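PDB 2P5V: transcriptional regulator, LRP/AsnC family from Neisseria meningitidis, which probably binds specific DNA sequences as a winged helix-turn-helix transcriptional regulator, and also binds calcium. Local coordinates for residues G[25-30]-G[40-45]; G[114-119]-G[123-128]; G[101-104]-G[109-112]. All coordinates share one frame; numbering follows the deposited sequence.

Contact 1: residues G[25-30]-G[40-45]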
loop_
_atom_site.group_PDB
_atom_site.type_symbol
_atom_site.label_atom_id
_atom_site.label_comp_id
_atom_site.label_asym_id
_atom_site.label_seq_id
_atom_site.Cartn_x
_atom_site.Cartn_y
_atom_site.Cartn_z
ATOM N N LEU G 25 -11.679 4.395 46.360
ATOM C CA LEU G 25 -11.196 4.547 47.736
ATOM C C LEU G 25 -11.885 5.726 48.418
ATOM O O LEU G 25 -11.992 6.800 47.838
ATOM C CB LEU G 25 -9.683 4.781 47.763
ATOM C CG LEU G 25 -8.772 3.633 47.326
ATOM C CD1 LEU G 25 -7.332 4.122 47.254
ATOM C CD2 LEU G 25 -8.895 2.436 48.264
ATOM N N THR G 26 -12.335 5.545 49.654
ATOM C CA THR G 26 -12.857 6.674 50.428
ATOM C C THR G 26 -11.721 7.661 50.682
ATOM O O THR G 26 -10.568 7.383 50.347
ATOM C CB THR G 26 -13.467 6.231 51.777
ATOM O OG1 THR G 26 -12.526 5.419 52.485
ATOM C CG2 THR G 26 -14.747 5.442 51.557
ATOM N N ASN G 27 -12.044 8.812 51.269
ATOM C CA ASN G 27 -11.020 9.790 51.626
ATOM C C ASN G 27 -10.084 9.221 52.688
ATOM O O ASN G 27 -8.866 9.369 52.584
ATOM C CB ASN G 27 -11.648 11.103 52.114
ATOM C CG ASN G 27 -10.639 12.251 52.173
ATOM O OD1 ASN G 27 -9.950 12.537 51.188
ATOM N ND2 ASN G 27 -10.552 12.912 53.328
ATOM N N VAL G 28 -10.655 8.561 53.698
ATOM C CA VAL G 28 -9.863 7.947 54.771
ATOM C C VAL G 28 -8.897 6.885 54.244
ATOM O O VAL G 28 -7.765 6.785 54.716
ATOM C CB VAL G 28 -10.753 7.318 55.873
ATOM C CG1 VAL G 28 -11.465 8.402 56.669
ATOM C CG2 VAL G 28 -11.750 6.328 55.276
ATOM N N GLU G 29 -9.344 6.103 53.264
ATOM C CA GLU G 29 -8.491 5.105 52.623
ATOM C C GLU G 29 -7.381 5.781 51.831
ATOM O O GLU G 29 -6.200 5.496 52.035
ATOM C CB GLU G 29 -9.325 4.205 51.711
ATOM C CG GLU G 29 -10.233 3.246 52.482
ATOM C CD GLU G 29 -11.294 2.587 51.608
ATOM O OE1 GLU G 29 -11.134 2.566 50.370
ATOM O OE2 GLU G 29 -12.293 2.086 52.166
ATOM N N LEU G 30 -7.779 6.691 50.943
ATOM C CA LEU G 30 -6.851 7.462 50.104
ATOM C C LEU G 30 -5.786 8.180 50.932
ATOM O O LEU G 30 -4.595 8.111 50.613
ATOM C CB LEU G 30 -7.634 8.481 49.257
ATOM C CG LEU G 30 -6.846 9.490 48.413
ATOM C CD1 LEU G 30 -5.992 8.780 47.383
ATOM C CD2 LEU G 30 -7.792 10.479 47.742
ATOM N N PRO G 40 -6.577 17.739 54.772
ATOM C CA PRO G 40 -5.701 18.201 53.686
ATOM C C PRO G 40 -5.817 17.341 52.436
ATOM O O PRO G 40 -5.934 17.873 51.334
ATOM C CB PRO G 40 -4.290 18.098 54.283
ATOM C CG PRO G 40 -4.415 17.233 55.480
ATOM C CD PRO G 40 -5.814 17.386 55.981
ATOM N N CYS G 41 -5.792 16.024 52.621
ATOM C CA CYS G 41 -5.946 15.078 51.525
ATOM C C CYS G 41 -7.185 15.370 50.678
ATOM O O CYS G 41 -7.126 15.337 49.448
ATOM C CB CYS G 41 -6.037 13.656 52.070
ATOM S SG CYS G 41 -6.285 12.413 50.793
ATOM N N LEU G 42 -8.302 15.638 51.349
ATOM C CA LEU G 42 -9.562 15.974 50.684
ATOM C C LEU G 42 -9.463 17.313 49.953
ATOM O O LEU G 42 -10.027 17.474 48.870
ATOM C CB LEU G 42 -10.700 16.040 51.713
ATOM C CG LEU G 42 -12.139 16.072 51.199
ATOM C CD1 LEU G 42 -12.542 14.699 50.669
ATOM C CD2 LEU G 42 -13.081 16.523 52.304
ATOM N N ARG G 43 -8.755 18.271 50.551
ATOM C CA ARG G 43 -8.553 19.572 49.916
ATOM C C ARG G 43 -7.725 19.419 48.645
ATOM O O ARG G 43 -8.063 19.997 47.608
ATOM C CB ARG G 43 -7.875 20.568 50.868
ATOM C CG ARG G 43 -7.588 21.935 50.230
ATOM C CD ARG G 43 -7.076 22.965 51.228
ATOM N NE ARG G 43 -5.723 22.671 51.716
ATOM C CZ ARG G 43 -5.407 22.287 52.957
ATOM N NH1 ARG G 43 -6.339 22.127 53.898
ATOM N NH2 ARG G 43 -4.132 22.059 53.265
ATOM N N ARG G 44 -6.651 18.634 48.733
ATOM C CA ARG G 44 -5.752 18.420 47.603
ATOM C C ARG G 44 -6.471 17.734 46.444
ATOM O O ARG G 44 -6.319 18.137 45.297
ATOM C CB ARG G 44 -4.546 17.583 48.014
ATOM C CG ARG G 44 -3.665 18.227 49.060
ATOM C CD ARG G 44 -2.634 17.248 49.591
ATOM N NE ARG G 44 -1.351 17.405 48.915
ATOM C CZ ARG G 44 -0.441 18.327 49.222
ATOM N NH1 ARG G 44 -0.649 19.199 50.203
ATOM N NH2 ARG G 44 0.690 18.383 48.540
ATOM N N LEU G 45 -7.248 16.701 46.752
ATOM C CA LEU G 45 -8.034 15.996 45.737
ATOM C C LEU G 45 -9.043 16.926 45.053
ATOM O O LEU G 45 -9.207 16.890 43.831
ATOM C CB LEU G 45 -8.767 14.810 46.365
ATOM C CG LEU G 45 -9.616 13.958 45.427
ATOM C CD1 LEU G 45 -8.776 13.482 44.251
ATOM C CD2 LEU G 45 -10.228 12.787 46.178
#
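Asn-27, in the first turn of helix 27-33, lays its flat amide against Leu-42 of helix 38-50, the two side chains crossing at about a right angle. CG of Asn-27 stands anti to its backbone N (chi1 -166°), which carries the amide across to the other helix, where OD1 comes 3.4 Å from Leu-42 CD1. The same oxygen lies 3.7 Å from Cys-41 SG, a van der Waals approach. On the side facing helix 10-21 the packing is wholly apolar and buried: Leu-30 CG meets Cys-41 SG at 3.8 Å, and the branch CD2 of Leu-30 touches Leu-45 CD2 at 3.7 Å. Leu-19 of helix 10-21 touches both Leu-30 and Leu-45. In contrast to this buried trio, the exposed Leu-42 marks the solvent-facing edge, where the amide still lies close upon it. At the start of helix 27-33, Thr-26 and Glu-29 form a capping box whose two bonds are weak. The arrangement belongs to the helix-turn-helix of the predicted DNA-binding domain. No hydrogen bond joins the two segments: the amide is tied through ND2 to Pro-38 O at the start of helix 38-50, while the contact between the segments themselves is van der Waals only.

Contact 2: residues G[114-119]-G[123-128]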
loop_
_atom_site.group_PDB
_atom_site.type_symbol
_atom_site.label_atom_id
_atom_site.label_comp_id
_atom_site.label_asym_id
_atom_site.label_seq_id
_atom_site.Cartn_x
_atom_site.Cartn_y
_atom_site.Cartn_z
ATOM N N ALA G 114 -13.830 -0.577 18.940
ATOM C CA ALA G 114 -15.222 -0.995 19.162
ATOM C C ALA G 114 -15.335 -2.435 19.638
ATOM O O ALA G 114 -14.469 -3.259 19.362
ATOM C CB ALA G 114 -16.042 -0.812 17.892
ATOM N N PHE G 115 -16.428 -2.734 20.336
ATOM C CA PHE G 115 -16.638 -4.055 20.906
ATOM C C PHE G 115 -17.921 -4.692 20.414
ATOM O O PHE G 115 -18.954 -4.026 20.307
ATOM C CB PHE G 115 -16.676 -3.954 22.420
ATOM C CG PHE G 115 -15.332 -4.075 23.064
ATOM C CD1 PHE G 115 -14.805 -5.325 23.361
ATOM C CD2 PHE G 115 -14.599 -2.949 23.386
ATOM C CE1 PHE G 115 -13.567 -5.444 23.981
ATOM C CE2 PHE G 115 -13.355 -3.064 24.001
ATOM C CZ PHE G 115 -12.848 -4.317 24.304
ATOM N N PHE G 116 -17.848 -5.992 20.128
ATOM C CA PHE G 116 -18.995 -6.765 19.638
ATOM C C PHE G 116 -18.957 -8.141 20.228
ATOM O O PHE G 116 -17.911 -8.581 20.715
ATOM C CB PHE G 116 -18.973 -6.845 18.111
ATOM C CG PHE G 116 -18.950 -5.504 17.450
ATOM C CD1 PHE G 116 -20.130 -4.883 17.069
ATOM C CD2 PHE G 116 -17.753 -4.846 17.259
ATOM C CE1 PHE G 116 -20.105 -3.626 16.486
ATOM C CE2 PHE G 116 -17.718 -3.596 16.674
ATOM C CZ PHE G 116 -18.895 -2.982 16.288
ATOM N N THR G 117 -20.101 -8.815 20.215
ATOM C CA THR G 117 -20.183 -10.189 20.709
ATOM C C THR G 117 -19.444 -11.134 19.776
ATOM O O THR G 117 -18.724 -12.024 20.224
ATOM C CB THR G 117 -21.630 -10.684 20.841
ATOM O OG1 THR G 117 -22.267 -10.607 19.565
ATOM C CG2 THR G 117 -22.408 -9.851 21.857
ATOM N N ASP G 118 -19.627 -10.928 18.476
ATOM C CA ASP G 118 -19.029 -11.788 17.464
ATOM C C ASP G 118 -19.062 -11.105 16.092
ATOM O O ASP G 118 -19.483 -9.948 15.973
ATOM C CB ASP G 118 -19.749 -13.142 17.446
ATOM C CG ASP G 118 -21.258 -13.003 17.293
ATOM O OD1 ASP G 118 -21.720 -12.122 16.540
ATOM O OD2 ASP G 118 -21.982 -13.781 17.936
HETATM N N MSE G 119 -18.596 -11.819 15.072
HETATM C CA MSE G 119 -18.472 -11.272 13.717
HETATM C C MSE G 119 -19.812 -10.910 13.074
HETATM O O MSE G 119 -19.876 -9.978 12.276
HETATM C CB MSE G 119 -17.717 -12.256 12.809
HETATM C CG MSE G 119 -17.319 -11.684 11.458
HETATM SE SE MSE G 119 -16.241 -10.057 11.630
HETATM C CE MSE G 119 -14.672 -10.819 12.540
ATOM N N SER G 123 -20.583 -7.406 11.598
ATOM C CA SER G 123 -21.079 -7.293 10.254
ATOM C C SER G 123 -22.337 -6.419 10.145
ATOM O O SER G 123 -22.438 -5.606 9.234
ATOM C CB SER G 123 -21.361 -8.681 9.709
ATOM O OG SER G 123 -21.983 -8.572 8.449
ATOM N N HIS G 124 -23.285 -6.596 11.058
ATOM C CA HIS G 124 -24.502 -5.774 11.059
ATOM C C HIS G 124 -24.174 -4.305 11.288
ATOM O O HIS G 124 -24.704 -3.429 10.603
ATOM C CB HIS G 124 -25.500 -6.248 12.121
ATOM C CG HIS G 124 -26.474 -7.260 11.616
ATOM N ND1 HIS G 124 -26.269 -8.620 11.735
ATOM C CD2 HIS G 124 -27.660 -7.114 10.982
ATOM C CE1 HIS G 124 -27.291 -9.265 11.202
ATOM N NE2 HIS G 124 -28.149 -8.374 10.738
ATOM N N PHE G 125 -23.317 -4.041 12.267
ATOM C CA PHE G 125 -22.878 -2.675 12.540
ATOM C C PHE G 125 -22.237 -2.038 11.309
ATOM O O PHE G 125 -22.692 -1.011 10.820
ATOM C CB PHE G 125 -21.891 -2.648 13.704
ATOM C CG PHE G 125 -21.283 -1.305 13.933
ATOM C CD1 PHE G 125 -22.072 -0.246 14.351
ATOM C CD2 PHE G 125 -19.936 -1.084 13.699
ATOM C CE1 PHE G 125 -21.530 1.006 14.551
ATOM C CE2 PHE G 125 -19.381 0.176 13.903
ATOM C CZ PHE G 125 -20.179 1.217 14.329
ATOM N N VAL G 126 -21.185 -2.672 10.808
ATOM C CA VAL G 126 -20.452 -2.175 9.645
ATOM C C VAL G 126 -21.364 -1.943 8.420
ATOM O O VAL G 126 -21.439 -0.830 7.890
ATOM C CB VAL G 126 -19.311 -3.154 9.287
ATOM C CG1 VAL G 126 -18.762 -2.871 7.909
ATOM C CG2 VAL G 126 -18.209 -3.069 10.341
ATOM N N LEU G 127 -22.072 -2.985 7.996
ATOM C CA LEU G 127 -22.883 -2.911 6.773
ATOM C C LEU G 127 -24.085 -1.972 6.896
ATOM O O LEU G 127 -24.378 -1.226 5.960
ATOM C CB LEU G 127 -23.370 -4.304 6.344
ATOM C CG LEU G 127 -22.320 -5.328 5.874
ATOM C CD1 LEU G 127 -22.995 -6.467 5.095
ATOM C CD2 LEU G 127 -21.225 -4.695 5.025
ATOM N N ASP G 128 -24.775 -2.015 8.038
ATOM C CA ASP G 128 -26.017 -1.254 8.216
ATOM C C ASP G 128 -25.804 0.130 8.842
ATOM O O ASP G 128 -26.584 1.035 8.578
ATOM C CB ASP G 128 -27.033 -2.039 9.056
ATOM C CG ASP G 128 -27.170 -3.482 8.616
ATOM O OD1 ASP G 128 -26.801 -3.799 7.466
ATOM O OD2 ASP G 128 -27.641 -4.302 9.430
#
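Strand 110-116 turns through Thr-117 and Asp-118 into helix 119-130, and the backbone N of Ser-123 closes an early helical turn by donating to Met-119 O at 2.8 Å, with an N-H...O angle of 159°. Beyond this bond the contact is aromatic. Phe-116 and Phe-125 send their side chains toward each other across a CA-CA separation of 9.1 Å, meeting at about a right angle as side chains. The ring planes, however, are inclined by 42° with centroids 5.3 Å apart, an oblique pairing. The far end of the Phe-116 ring does the touching: its CZ lies 3.4 Å from Phe-125 CD2, while its CE1 reaches Phe-125 CB at 3.4 Å. On the helix, CG of Phe-125 is anti to the backbone N (chi1 173°), which directs the ring back to the strand. Asp-118 is the N-cap, its OD1 accepting from Ala-121 N and so fixing the start of the helix just after the strand ends. Ser-123 OG is used between subunits, hydrogen-bonded to Leu-145 O of a neighbouring subunit, and Met-119, a selenomethionine, packs on Met-119 of that same subunit. This connection, in the Lrp/AsnC ligand-binding domain, joins strand 110-116 to the helix that packs on the sheet. Around the phenylalanine pair, Phe-122 meets Phe-116 edge-to-face and Trp-95 does the same with Phe-125, while Leu-70 and Ile-74 of strand 70-78 and Val-98 of strand 98-104 supply the sheet surface beneath.

Contact 3: residues G[101-104]-G[109-112]. With CA (calcium ion), chain B.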
loop_
_atom_site.group_PDB
_atom_site.type_symbol
_atom_site.label_atom_id
_atom_site.label_comp_id
_atom_site.label_asym_id
_atom_site.label_seq_id
_atom_site.Cartn_x
_atom_site.Cartn_y
_atom_site.Cartn_z
ATOM N N CYS G 101 -12.688 7.112 19.224
ATOM C CA CYS G 101 -12.528 7.534 17.846
ATOM C C CYS G 101 -11.546 8.692 17.838
ATOM O O CYS G 101 -11.747 9.688 18.534
ATOM C CB CYS G 101 -13.868 7.987 17.272
ATOM S SG CYS G 101 -13.758 8.597 15.587
ATOM N N PHE G 102 -10.481 8.556 17.062
ATOM C CA PHE G 102 -9.503 9.623 16.913
ATOM C C PHE G 102 -9.283 9.975 15.458
ATOM O O PHE G 102 -9.159 9.079 14.621
ATOM C CB PHE G 102 -8.167 9.180 17.484
ATOM C CG PHE G 102 -8.235 8.778 18.908
ATOM C CD1 PHE G 102 -8.184 9.735 19.910
ATOM C CD2 PHE G 102 -8.367 7.446 19.257
ATOM C CE1 PHE G 102 -8.248 9.366 21.229
ATOM C CE2 PHE G 102 -8.427 7.072 20.585
ATOM C CZ PHE G 102 -8.374 8.031 21.566
ATOM N N ALA G 103 -9.221 11.272 15.168
ATOM C CA ALA G 103 -8.643 11.752 13.923
ATOM C C ALA G 103 -7.122 11.646 14.059
ATOM O O ALA G 103 -6.561 12.162 15.025
ATOM C CB ALA G 103 -9.060 13.195 13.649
ATOM N N LEU G 104 -6.466 10.985 13.097
ATOM C CA LEU G 104 -5.020 10.728 13.162
ATOM C C LEU G 104 -4.261 11.430 12.051
ATOM O O LEU G 104 -4.854 11.915 11.084
ATOM C CB LEU G 104 -4.726 9.221 13.117
ATOM C CG LEU G 104 -5.367 8.368 14.213
ATOM C CD1 LEU G 104 -4.946 6.902 14.076
ATOM C CD2 LEU G 104 -5.035 8.891 15.603
ATOM N N ASP G 109 -7.920 8.316 8.290
ATOM C CA ASP G 109 -8.546 9.572 8.730
ATOM C C ASP G 109 -9.043 9.496 10.175
ATOM O O ASP G 109 -8.792 10.402 10.977
ATOM C CB ASP G 109 -9.724 9.953 7.821
ATOM C CG ASP G 109 -9.323 10.070 6.369
ATOM O OD1 ASP G 109 -8.109 10.070 6.096
ATOM O OD2 ASP G 109 -10.208 10.143 5.495
ATOM N N TYR G 110 -9.791 8.436 10.474
ATOM C CA TYR G 110 -10.288 8.167 11.816
ATOM C C TYR G 110 -9.991 6.731 12.227
ATOM O O TYR G 110 -10.213 5.794 11.445
ATOM C CB TYR G 110 -11.788 8.412 11.888
ATOM C CG TYR G 110 -12.182 9.846 11.669
ATOM C CD1 TYR G 110 -12.194 10.747 12.725
ATOM C CD2 TYR G 110 -12.550 10.301 10.411
ATOM C CE1 TYR G 110 -12.550 12.061 12.537
ATOM C CE2 TYR G 110 -12.913 11.608 10.212
ATOM C CZ TYR G 110 -12.913 12.490 11.279
ATOM O OH TYR G 110 -13.288 13.796 11.080
ATOM N N LEU G 111 -9.474 6.559 13.440
ATOM C CA LEU G 111 -9.327 5.226 14.024
ATOM C C LEU G 111 -10.332 5.016 15.144
ATOM O O LEU G 111 -10.360 5.775 16.105
ATOM C CB LEU G 111 -7.933 5.009 14.563
ATOM C CG LEU G 111 -7.719 3.570 15.062
ATOM C CD1 LEU G 111 -7.825 2.506 13.905
ATOM C CD2 LEU G 111 -6.389 3.481 15.789
ATOM N N LEU G 112 -11.138 3.963 15.009
ATOM C CA LEU G 112 -12.193 3.631 15.947
ATOM C C LEU G 112 -11.852 2.334 16.674
ATOM O O LEU G 112 -11.273 1.419 16.095
ATOM C CB LEU G 112 -13.522 3.474 15.216
ATOM C CG LEU G 112 -14.213 4.743 14.698
ATOM C CD1 LEU G 112 -13.340 5.507 13.722
ATOM C CD2 LEU G 112 -15.532 4.369 14.042
HETATM CA CA CA B . -6.573 9.351 4.444
#
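Cys-101 and Leu-112 form a non-hydrogen-bonded pair across an antiparallel beta hairpin, strands 98-104 and 110-116, in the sheet of the Lrp/AsnC ligand-binding domain. The two short segments run at 153° to one another. Their side chains divide between two faces. On one, Cys-101, Ala-103, Tyr-110 and Leu-112 gather: Cys-101 SG, anti to its backbone N (chi1 178°), reaches Leu-112 CD1 at 3.6 Å and also lies beside the Tyr-110 ring, an oblique sulfur-aromatic contact with SG 5.0 Å from the ring centroid. Further along, the CE1 corner of the same ring meets Ala-103 CB at 3.8 Å. Helix 84-94 covers this face through Phe-88 and Val-92. Phe-102 and Leu-111 lie on the other face; Leu-104, at the strand end, runs obliquely to Leu-111 and brings CD1 to 3.6 Å from Leu-111 CB. Phe-73 of a neighbouring subunit packs on this leucine pair and meets the Phe-102 ring, and strand 98-104 also pairs with a strand of that subunit, continuing the sheet across the interface. Phe-102 and Leu-111 form the hydrogen-bonded pair, with Leu-111 N lying in the carbonyl plane of its acceptor, Phe-102 O. Nearer the turn, Leu-104 N donates to Asp-109 O from above the carbonyl plane, at 3.2 Å. Asp-109 CB points away from strand 98-104, and its carboxylate is held at both oxygens: OD2 accepts from Ile-78 N, while OD1 binds calcium at 2.4 Å, alongside Glu-107 O of the same chain and Asp-138 OD2 of a further subunit.

In the fold
The three contacts illustrate the two-domain build of this family. Contact 1 lies in the predicted DNA-binding domain, on the opposite side of the chain's centre from the others: its centre is about 42 Å from that of contact 2 and about 37 Å from that of contact 3. Contacts 2 and 3 share strand 110-116, their centres about 18 Å apart, and both touch a common neighbouring subunit. The bound calcium is reached from contact 3 through Asp-109; Asn-120, a calcium ligand seen in a structure of this protein though without metal here, lies between the segments of contact 2, its side chain about 5 Å from that of Ser-123.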